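PDB 6DGG: RpfR from Cronobacter turicensis, which carries a PAS domain, a fold widely used for sensing and signalling, which in this model encloses a molecule of lauric acid. Local coordinates for residues 11-16 / 40-45; 27-32 / 82-87. All blocks are in the same frame, centred on the assembly; numbering follows the deposited sequence.

Interaction 1: residues 11-16 / 40-45; sequences VILDRH and QNVFTL. With DAO (lauric acid), chain B.
Leu-13, on strand 9-13, faces Val-42 in the first turn of helix 42-46 with their CA atoms 8.0 Å apart, and in the turn at residues 14-16 His-16 comes closer to Asn-41, CA to CA 7.4 Å. Across the first pair the side chains cross at about a right angle: Leu-13 CD2 rests against Val-42 CG1 at 3.7 Å and also touches Val-42 CB. With chi1 at 76°, CG1 lies between the backbone N and the carbonyl carbon, where it meets Leu-13 and one face of the Phe-43 ring, while CG2 is left to press on lauric acid C7 at 3.6 Å. Val-11, two residues before Leu-13, adds its CG2, 3.7 Å from lauric acid C8.

The polar side of the contact centres on Asn-41, the N-cap of the helix. Its OD1 receives Thr-44 N at 3.2 Å in the carbonyl plane, on a lone pair, in a fairly straight bond (161°), and Phe-43 N more weakly. Its ND2 reaches back to His-16 O at 2.8 Å, a bent and weak bond (117°), and has a second acceptor in Asn-18 OD1. Phe-43 CE2 approaches the same His-16 carbonyl oxygen. The turn itself is braced by Asp-14 OD1, which accepts from His-16 N at 2.9 Å. This is an Asx turn beside a capped helix start, and the strand and the helix of the PAS fold line two adjoining sides of the lauric acid pocket, through Val-11 and Val-42.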
ATOM      1  N   VAL A  11       3.356   1.059   3.694  1.00  6.61           N
ATOM      2  CA  VAL A  11       2.163   0.371   4.168  1.00  6.44           C
ATOM      3  C   VAL A  11       2.502  -1.106   4.290  1.00  7.38           C
ATOM      4  O   VAL A  11       3.078  -1.697   3.369  1.00 10.09           O
ATOM      5  CB  VAL A  11       0.983   0.604   3.204  1.00  6.41           C
ATOM      6  CG1 VAL A  11      -0.274  -0.116   3.683  1.00  8.18           C
ATOM      7  CG2 VAL A  11       0.708   2.109   3.046  1.00  6.47           C
ATOM      8  N   ILE A  12       2.181  -1.697   5.440  1.00  6.57           N
ATOM      9  CA  ILE A  12       2.405  -3.114   5.684  1.00  6.59           C
ATOM     10  C   ILE A  12       1.050  -3.805   5.681  1.00  8.48           C
ATOM     11  O   ILE A  12       0.101  -3.323   6.308  1.00  8.88           O
ATOM     12  CB  ILE A  12       3.162  -3.343   7.000  1.00  6.79           C
ATOM     13  CG1 ILE A  12       4.498  -2.593   6.954  1.00  9.45           C
ATOM     14  CG2 ILE A  12       3.381  -4.834   7.246  1.00  9.35           C
ATOM     15  CD1 ILE A  12       5.304  -2.688   8.235  1.00 10.56           C
ATOM     16  N   LEU A  13       0.958  -4.913   4.946  1.00  8.33           N
ATOM     17  CA  LEU A  13      -0.291  -5.625   4.711  1.00  7.43           C
ATOM     18  C   LEU A  13      -0.144  -7.074   5.142  1.00  7.89           C
ATOM     19  O   LEU A  13       0.953  -7.638   5.117  1.00  9.63           O
ATOM     20  CB  LEU A  13      -0.609  -5.663   3.217  1.00  9.76           C
ATOM     21  CG  LEU A  13      -0.697  -4.350   2.452  1.00  7.81           C
ATOM     22  CD1 LEU A  13      -0.926  -4.622   0.972  1.00 11.25           C
ATOM     23  CD2 LEU A  13      -1.802  -3.486   3.014  1.00  9.68           C
ATOM     24  N   ASP A  14      -1.266  -7.689   5.524  1.00  8.25           N
ATOM     25  CA  ASP A  14      -1.314  -9.135   5.634  1.00  9.45           C
ATOM     26  C   ASP A  14      -1.789  -9.725   4.304  1.00  9.89           C
ATOM     27  O   ASP A  14      -1.987  -9.011   3.317  1.00  9.74           O
ATOM     28  CB  ASP A  14      -2.117  -9.574   6.862  1.00 10.15           C
ATOM     29  CG  ASP A  14      -3.616  -9.369   6.722  1.00 11.33           C
ATOM     30  OD1 ASP A  14      -4.115  -8.984   5.640  1.00 10.45           O
ATOM     31  OD2 ASP A  14      -4.316  -9.627   7.732  1.00 14.21           O
ATOM     32  N   ARG A  15      -1.957 -11.050   4.270  1.00 11.20           N
ATOM     33  CA  ARG A  15      -2.283 -11.728   3.016  1.00 11.99           C
ATOM     34  C   ARG A  15      -3.634 -11.303   2.459  1.00 14.45           C
ATOM     35  O   ARG A  15      -3.911 -11.545   1.277  1.00 14.98           O
ATOM     36  CB  ARG A  15      -2.259 -13.238   3.223  1.00 13.71           C
ATOM     37  CG  ARG A  15      -3.295 -13.732   4.214  1.00 14.83           C
ATOM     38  CD  ARG A  15      -3.100 -15.203   4.546  1.00 29.42           C
ATOM     39  NE  ARG A  15      -3.335 -16.074   3.394  1.00 24.36           N
ATOM     40  CZ  ARG A  15      -2.433 -16.879   2.833  1.00 26.12           C
ATOM     41  NH1 ARG A  15      -1.189 -16.965   3.299  1.00 18.58           N
ATOM     42  NH2 ARG A  15      -2.786 -17.622   1.792  1.00 22.60           N
ATOM     43  N   HIS A  16      -4.478 -10.687   3.274  1.00 11.40           N
ATOM     44  CA  HIS A  16      -5.800 -10.248   2.844  1.00 12.78           C
ATOM     45  C   HIS A  16      -5.818  -8.804   2.373  1.00 11.96           C
ATOM     46  O   HIS A  16      -6.874  -8.310   1.958  1.00 14.10           O
ATOM     47  CB  HIS A  16      -6.776 -10.410   4.004  1.00 12.95           C
ATOM     48  CG  HIS A  16      -6.689 -11.743   4.664  1.00 13.43           C
ATOM     49  ND1 HIS A  16      -7.085 -12.902   4.037  1.00 14.93           N
ATOM     50  CD2 HIS A  16      -6.222 -12.109   5.879  1.00 13.73           C
ATOM     51  CE1 HIS A  16      -6.894 -13.925   4.851  1.00 16.10           C
ATOM     52  NE2 HIS A  16      -6.366 -13.471   5.973  1.00 17.48           N
ATOM     53  N   GLN A  40      -8.145  -2.367   8.257  1.00 10.13           N
ATOM     54  CA  GLN A  40      -8.991  -2.076   7.109  1.00 10.05           C
ATOM     55  C   GLN A  40      -8.336  -2.598   5.839  1.00  9.03           C
ATOM     56  O   GLN A  40      -7.114  -2.747   5.757  1.00  9.00           O
ATOM     57  CB  GLN A  40      -9.213  -0.568   6.971  1.00  9.40           C
ATOM     58  CG  GLN A  40      -9.860   0.084   8.168  1.00 11.66           C
ATOM     59  CD  GLN A  40     -11.314  -0.280   8.333  1.00 14.50           C
ATOM     60  OE1 GLN A  40     -11.916  -0.918   7.468  1.00 14.57           O
ATOM     61  NE2 GLN A  40     -11.897   0.144   9.446  1.00 18.19           N
ATOM     62  N   ASN A  41      -9.164  -2.837   4.826  1.00 10.93           N
ATOM     63  CA  ASN A  41      -8.693  -3.422   3.578  1.00 10.61           C
ATOM     64  C   ASN A  41      -8.167  -2.351   2.628  1.00 12.05           C
ATOM     65  O   ASN A  41      -8.900  -1.437   2.234  1.00 11.13           O
ATOM     66  CB  ASN A  41      -9.784  -4.231   2.888  1.00 12.19           C
ATOM     67  CG  ASN A  41      -9.231  -5.018   1.742  1.00 16.70           C
ATOM     68  OD1 ASN A  41      -9.248  -4.562   0.600  1.00 13.86           O
ATOM     69  ND2 ASN A  41      -8.671  -6.181   2.043  1.00 18.69           N
ATOM     70  N   VAL A  42      -6.911  -2.510   2.212  1.00 10.93           N
ATOM     71  CA  VAL A  42      -6.246  -1.491   1.414  1.00  9.29           C
ATOM     72  C   VAL A  42      -6.857  -1.387   0.020  1.00 11.36           C
ATOM     73  O   VAL A  42      -6.911  -0.292  -0.563  1.00  9.95           O
ATOM     74  CB  VAL A  42      -4.735  -1.795   1.381  1.00 10.69           C
ATOM     75  CG1 VAL A  42      -4.407  -2.946   0.438  1.00 12.06           C
ATOM     76  CG2 VAL A  42      -3.959  -0.564   1.024  1.00 10.06           C
ATOM     77  N   PHE A  43      -7.315  -2.506  -0.547  1.00  8.51           N
ATOM     78  CA  PHE A  43      -7.825  -2.498  -1.913  1.00  8.29           C
ATOM     79  C   PHE A  43      -9.133  -1.726  -2.005  1.00  9.77           C
ATOM     80  O   PHE A  43      -9.302  -0.862  -2.874  1.00 11.88           O
ATOM     81  CB  PHE A  43      -8.038  -3.928  -2.411  1.00  9.03           C
ATOM     82  CG  PHE A  43      -6.877  -4.846  -2.160  1.00 10.75           C
ATOM     83  CD1 PHE A  43      -5.626  -4.571  -2.684  1.00 12.26           C
ATOM     84  CD2 PHE A  43      -7.047  -5.995  -1.402  1.00 12.38           C
ATOM     85  CE1 PHE A  43      -4.561  -5.430  -2.453  1.00 11.70           C
ATOM     86  CE2 PHE A  43      -5.991  -6.855  -1.176  1.00 10.18           C
ATOM     87  CZ  PHE A  43      -4.746  -6.570  -1.695  1.00 11.71           C
ATOM     88  N   THR A  44     -10.091  -2.040  -1.134  1.00 13.46           N
ATOM     89  CA  THR A  44     -11.384  -1.380  -1.250  1.00 14.78           C
ATOM     90  C   THR A  44     -11.306   0.062  -0.772  1.00 10.22           C
ATOM     91  O   THR A  44     -12.079   0.910  -1.232  1.00 14.44           O
ATOM     92  CB  THR A  44     -12.452  -2.168  -0.492  1.00 26.07           C
ATOM     93  OG1 THR A  44     -12.109  -2.224   0.892  1.00 21.72           O
ATOM     94  CG2 THR A  44     -12.558  -3.589  -1.032  1.00 38.77           C
ATOM     95  N   LEU A  45     -10.359   0.365   0.112  1.00 12.76           N
ATOM     96  CA  LEU A  45     -10.246   1.708   0.663  1.00 10.70           C
ATOM     97  C   LEU A  45      -9.542   2.669  -0.294  1.00 11.91           C
ATOM     98  O   LEU A  45      -9.921   3.843  -0.375  1.00 12.90           O
ATOM     99  CB  LEU A  45      -9.515   1.635   2.004  1.00 15.30           C
ATOM    100  CG  LEU A  45      -9.383   2.876   2.888  1.00 25.82           C
ATOM    101  CD1 LEU A  45     -10.699   3.616   3.034  1.00 23.22           C
ATOM    102  CD2 LEU A  45      -8.863   2.443   4.259  1.00 21.79           C
TER
HETATM  103  O1  DAO B 301      -0.752  -4.309  -6.553  1.00 14.08           O
HETATM  104  O2  DAO B 301       0.929  -5.680  -6.394  1.00 10.68           O
HETATM  105  C1  DAO B 301       0.128  -4.867  -5.848  1.00  9.41           C
HETATM  106  C2  DAO B 301       0.175  -4.557  -4.343  1.00 12.31           C
HETATM  107  C3  DAO B 301       0.088  -3.040  -4.068  1.00 20.42           C
HETATM  108  C4  DAO B 301      -0.233  -2.682  -2.601  1.00 22.51           C
HETATM  109  C5  DAO B 301      -0.163  -1.155  -2.407  1.00 24.52           C
HETATM  110  C6  DAO B 301      -0.589  -0.610  -1.021  1.00 18.12           C
HETATM  111  C7  DAO B 301      -1.384   0.705  -1.230  1.00 21.51           C
HETATM  112  C8  DAO B 301      -1.249   1.760  -0.123  1.00 30.84           C
HETATM  113  C9  DAO B 301      -1.930   3.051  -0.602  1.00 21.30           C
HETATM  114  C10 DAO B 301      -2.231   4.069   0.507  1.00 26.23           C
HETATM  115  C11 DAO B 301      -1.076   5.041   0.763  1.00 25.17           C
HETATM  116  C12 DAO B 301      -1.075   6.188  -0.251  1.00 27.60           C

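Interaction 2: residues 27-32 / 82-87; sequences EEYTGL and RLFLFR. With DAO (lauric acid), chain B.
Phe-84 swings its ring toward Tyr-29 with CG anti to its own carbonyl carbon (chi1 -75°), which carries CZ off strand 80-90 to the end of helix 24-30. Tyr-29, with chi1 at -92°, well away from a staggered value, presents a ring face to it. The result is a T-shaped pair: the Phe-84 edge points at the Tyr-29 face, ring centroids 5.3 Å apart and planes at 75°. Phe-84 CZ stands 3.9 Å above the tyrosine plane, over its centre, with Tyr-29 CE1 its nearest atom at 4.0 Å. Lauric acid C12, the methyl end of the chain, lies 4.3 Å from Phe-84 CZ. Val-9 of strand 9-13 packs on both rings of the pair.

Two residues further along the strand, Phe-86 has a different task. Lauric acid C5 lies over the centre of its ring, 3.6 Å above the plane, in a CH-pi arrangement, and CZ touches C7 at 3.6 Å.

No hydrogen bond crosses between residues 27-32 and 82-87. The Tyr-29 phenol is engaged instead by Asp-108 OD2, the same oxygen to which Arg-82 NH2 makes a salt bridge, so helix end and strand are also joined through a shared carboxylate. The direct attraction is aromatic: a slightly positive C-H edge against a pi cloud, together with dispersion. Such a contact probably helps to fix how the rings are turned, and it puts the hydrocarbon ring of Phe-84 near the methyl end of the fatty chain.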
ATOM      1  N   GLU A  27      -0.647   9.087   5.652  1.00  7.07           N
ATOM      2  CA  GLU A  27      -1.673   9.915   6.274  1.00  8.65           C
ATOM      3  C   GLU A  27      -1.847  11.226   5.521  1.00  9.71           C
ATOM      4  O   GLU A  27      -2.972  11.670   5.289  1.00  8.92           O
ATOM      5  CB  GLU A  27      -1.313  10.195   7.738  1.00  7.99           C
ATOM      6  CG  GLU A  27      -1.175   8.948   8.608  1.00  9.17           C
ATOM      7  CD  GLU A  27      -0.833   9.264  10.045  1.00 10.26           C
ATOM      8  OE1 GLU A  27      -0.286  10.359  10.315  1.00 15.16           O
ATOM      9  OE2 GLU A  27      -1.111   8.427  10.929  1.00 11.03           O
ATOM     10  N   GLU A  28      -0.739  11.870   5.134  1.00  8.04           N
ATOM     11  CA  GLU A  28      -0.837  13.158   4.452  1.00 10.77           C
ATOM     12  C   GLU A  28      -1.540  13.028   3.102  1.00  9.31           C
ATOM     13  O   GLU A  28      -2.348  13.889   2.728  1.00 12.80           O
ATOM     14  CB  GLU A  28       0.549  13.781   4.313  1.00 10.09           C
ATOM     15  CG  GLU A  28       1.157  14.194   5.649  1.00 16.49           C
ATOM     16  CD  GLU A  28       2.612  14.621   5.533  1.00 46.72           C
ATOM     17  OE1 GLU A  28       3.050  14.970   4.417  1.00 58.33           O
ATOM     18  OE2 GLU A  28       3.317  14.603   6.564  1.00 47.08           O
ATOM     19  N   TYR A  29      -1.270  11.946   2.363  1.00  8.63           N
ATOM     20  CA  TYR A  29      -1.903  11.767   1.058  1.00  8.56           C
ATOM     21  C   TYR A  29      -3.395  11.485   1.172  1.00 11.17           C
ATOM     22  O   TYR A  29      -4.158  11.841   0.268  1.00 12.25           O
ATOM     23  CB  TYR A  29      -1.245  10.614   0.295  1.00 11.17           C
ATOM     24  CG  TYR A  29      -0.108  11.040  -0.604  1.00 10.09           C
ATOM     25  CD1 TYR A  29      -0.356  11.558  -1.872  1.00 10.04           C
ATOM     26  CD2 TYR A  29       1.209  10.914  -0.199  1.00 10.54           C
ATOM     27  CE1 TYR A  29       0.680  11.956  -2.700  1.00  9.29           C
ATOM     28  CE2 TYR A  29       2.250  11.312  -1.015  1.00 11.47           C
ATOM     29  CZ  TYR A  29       1.981  11.820  -2.272  1.00 10.22           C
ATOM     30  OH  TYR A  29       3.008  12.220  -3.100  1.00 11.43           O
ATOM     31  N   THR A  30      -3.831  10.831   2.248  1.00  8.69           N
ATOM     32  CA  THR A  30      -5.184  10.285   2.309  1.00  9.84           C
ATOM     33  C   THR A  30      -6.107  11.014   3.267  1.00  9.55           C
ATOM     34  O   THR A  30      -7.330  10.881   3.141  1.00 10.48           O
ATOM     35  CB  THR A  30      -5.152   8.811   2.739  1.00  9.79           C
ATOM     36  OG1 THR A  30      -4.653   8.716   4.082  1.00  9.43           O
ATOM     37  CG2 THR A  30      -4.297   7.980   1.791  1.00 11.75           C
ATOM     38  N   GLY A  31      -5.565  11.763   4.221  1.00  8.45           N
ATOM     39  CA  GLY A  31      -6.362  12.370   5.263  1.00  9.47           C
ATOM     40  C   GLY A  31      -6.786  11.423   6.360  1.00 11.99           C
ATOM     41  O   GLY A  31      -7.605  11.807   7.199  1.00 13.70           O
ATOM     42  N   LEU A  32      -6.244  10.204   6.387  1.00 10.59           N
ATOM     43  CA  LEU A  32      -6.616   9.178   7.356  1.00 10.09           C
ATOM     44  C   LEU A  32      -5.416   8.870   8.244  1.00 11.01           C
ATOM     45  O   LEU A  32      -4.278   8.810   7.763  1.00 12.25           O
ATOM     46  CB  LEU A  32      -7.075   7.889   6.641  1.00  9.81           C
ATOM     47  CG  LEU A  32      -8.355   8.010   5.796  1.00 11.56           C
ATOM     48  CD1 LEU A  32      -8.652   6.716   5.042  1.00 14.35           C
ATOM     49  CD2 LEU A  32      -9.528   8.417   6.638  1.00 15.32           C
ATOM     50  N   ARG A  82      -3.453   9.230  -7.840  1.00  9.40           N
ATOM     51  CA  ARG A  82      -2.034   9.435  -8.071  1.00  8.28           C
ATOM     52  C   ARG A  82      -1.395   8.080  -8.328  1.00  7.64           C
ATOM     53  O   ARG A  82      -1.818   7.068  -7.775  1.00  8.13           O
ATOM     54  CB  ARG A  82      -1.384  10.083  -6.845  1.00 11.00           C
ATOM     55  CG  ARG A  82      -1.975  11.439  -6.489  1.00 11.21           C
ATOM     56  CD  ARG A  82      -1.489  12.530  -7.412  1.00 19.59           C
ATOM     57  NE  ARG A  82      -0.110  12.888  -7.112  1.00 19.49           N
ATOM     58  CZ  ARG A  82       0.526  13.924  -7.649  1.00 33.09           C
ATOM     59  NH1 ARG A  82      -0.091  14.720  -8.512  1.00 42.74           N
ATOM     60  NH2 ARG A  82       1.782  14.166  -7.318  1.00 17.42           N
ATOM     61  N   LEU A  83      -0.379   8.057  -9.182  1.00  6.65           N
ATOM     62  CA  LEU A  83       0.280   6.813  -9.549  1.00  5.92           C
ATOM     63  C   LEU A  83       1.486   6.596  -8.648  1.00  6.09           C
ATOM     64  O   LEU A  83       2.309   7.498  -8.482  1.00  6.33           O
ATOM     65  CB  LEU A  83       0.701   6.855 -11.021  1.00  6.31           C
ATOM     66  CG  LEU A  83       1.266   5.552 -11.587  1.00  6.07           C
ATOM     67  CD1 LEU A  83       0.230   4.441 -11.592  1.00  6.47           C
ATOM     68  CD2 LEU A  83       1.808   5.767 -12.990  1.00  6.75           C
ATOM     69  N   PHE A  84       1.602   5.398  -8.084  1.00  6.64           N
ATOM     70  CA  PHE A  84       2.708   5.053  -7.206  1.00  4.11           C
ATOM     71  C   PHE A  84       3.449   3.846  -7.744  1.00  6.06           C
ATOM     72  O   PHE A  84       2.836   2.907  -8.259  1.00  7.71           O
ATOM     73  CB  PHE A  84       2.205   4.696  -5.806  1.00  5.32           C
ATOM     74  CG  PHE A  84       1.781   5.877  -5.010  1.00  6.34           C
ATOM     75  CD1 PHE A  84       0.514   6.406  -5.157  1.00  8.34           C
ATOM     76  CD2 PHE A  84       2.653   6.474  -4.114  1.00  6.86           C
ATOM     77  CE1 PHE A  84       0.123   7.507  -4.421  1.00  9.13           C
ATOM     78  CE2 PHE A  84       2.263   7.581  -3.378  1.00  7.28           C
ATOM     79  CZ  PHE A  84       1.002   8.098  -3.540  1.00  9.34           C
ATOM     80  N   LEU A  85       4.768   3.876  -7.604  1.00  5.54           N
ATOM     81  CA  LEU A  85       5.599   2.690  -7.742  1.00  5.00           C
ATOM     82  C   LEU A  85       5.702   2.065  -6.365  1.00  9.41           C
ATOM     83  O   LEU A  85       6.163   2.719  -5.427  1.00  8.91           O
ATOM     84  CB  LEU A  85       7.009   3.054  -8.193  1.00  5.57           C
ATOM     85  CG  LEU A  85       8.019   1.881  -8.225  1.00  6.86           C
ATOM     86  CD1 LEU A  85       7.816   1.077  -9.486  1.00 10.74           C
ATOM     87  CD2 LEU A  85       9.477   2.319  -8.102  1.00  8.38           C
ATOM     88  N   PHE A  86       5.304   0.808  -6.251  1.00  7.53           N
ATOM     89  CA  PHE A  86       5.439   0.067  -5.006  1.00  7.43           C
ATOM     90  C   PHE A  86       6.513  -0.998  -5.162  1.00  5.73           C
ATOM     91  O   PHE A  86       6.500  -1.772  -6.129  1.00  7.26           O
ATOM     92  CB  PHE A  86       4.106  -0.549  -4.589  1.00  6.76           C
ATOM     93  CG  PHE A  86       3.172   0.431  -3.967  1.00  6.40           C
ATOM     94  CD1 PHE A  86       3.388   0.882  -2.674  1.00  9.07           C
ATOM     95  CD2 PHE A  86       2.083   0.922  -4.666  1.00  9.78           C
ATOM     96  CE1 PHE A  86       2.527   1.797  -2.098  1.00 11.26           C
ATOM     97  CE2 PHE A  86       1.235   1.848  -4.085  1.00  8.79           C
ATOM     98  CZ  PHE A  86       1.459   2.277  -2.806  1.00 10.87           C
ATOM     99  N   ARG A  87       7.475  -0.979  -4.245  1.00  4.80           N
ATOM    100  CA  ARG A  87       8.487  -2.012  -4.130  1.00  5.83           C
ATOM    101  C   ARG A  87       8.018  -2.930  -3.006  1.00  7.99           C
ATOM    102  O   ARG A  87       7.929  -2.494  -1.852  1.00  8.42           O
ATOM    103  CB  ARG A  87       9.835  -1.387  -3.781  1.00  7.27           C
ATOM    104  CG  ARG A  87      10.257  -0.203  -4.662  1.00  8.10           C
ATOM    105  CD  ARG A  87      11.322   0.638  -3.963  1.00  9.04           C
ATOM    106  NE  ARG A  87      11.641   1.898  -4.647  1.00 10.83           N
ATOM    107  CZ  ARG A  87      10.886   2.993  -4.602  1.00  9.83           C
ATOM    108  NH1 ARG A  87       9.730   3.010  -3.938  1.00  8.36           N
ATOM    109  NH2 ARG A  87      11.282   4.082  -5.236  1.00  9.95           N
TER
HETATM  110  O1  DAO B 301      -0.752  -4.309  -6.553  1.00 14.08           O
HETATM  111  O2  DAO B 301       0.929  -5.680  -6.394  1.00 10.68           O
HETATM  112  C1  DAO B 301       0.128  -4.867  -5.848  1.00  9.41           C
HETATM  113  C2  DAO B 301       0.175  -4.557  -4.343  1.00 12.31           C
HETATM  114  C3  DAO B 301       0.088  -3.040  -4.068  1.00 20.42           C
HETATM  115  C4  DAO B 301      -0.233  -2.682  -2.601  1.00 22.51           C
HETATM  116  C5  DAO B 301      -0.163  -1.155  -2.407  1.00 24.52           C
HETATM  117  C6  DAO B 301      -0.589  -0.610  -1.021  1.00 18.12           C
HETATM  118  C7  DAO B 301      -1.384   0.705  -1.230  1.00 21.51           C
HETATM  119  C8  DAO B 301      -1.249   1.760  -0.123  1.00 30.84           C
HETATM  120  C9  DAO B 301      -1.930   3.051  -0.602  1.00 21.30           C
HETATM  121  C10 DAO B 301      -2.231   4.069   0.507  1.00 26.23           C
HETATM  122  C11 DAO B 301      -1.076   5.041   0.763  1.00 25.17           C
HETATM  123  C12 DAO B 301      -1.075   6.188  -0.251  1.00 27.60           C

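The two contacts lie on opposite sides of the chain's centre, their own centres about 13 Å apart, and lauric acid threads between them. At C7 it is gripped from opposite sides: Val-42 CG2 of interaction 1 and Phe-86 CZ of interaction 2 lie 7.2 Å apart with the carbon between them. Interaction 2 continues along the hydrocarbon to its methyl end, whereas the carboxylate is bound beyond both, by Arg-73, Tyr-69, Ser-55 and Asn-58. The contacts also touch directly, Leu-45 CD1 packing on Leu-32 CD1 at 4.2 Å. Both use the same antiparallel sheet as a base, with helices 42-46 and 24-30 packed against it.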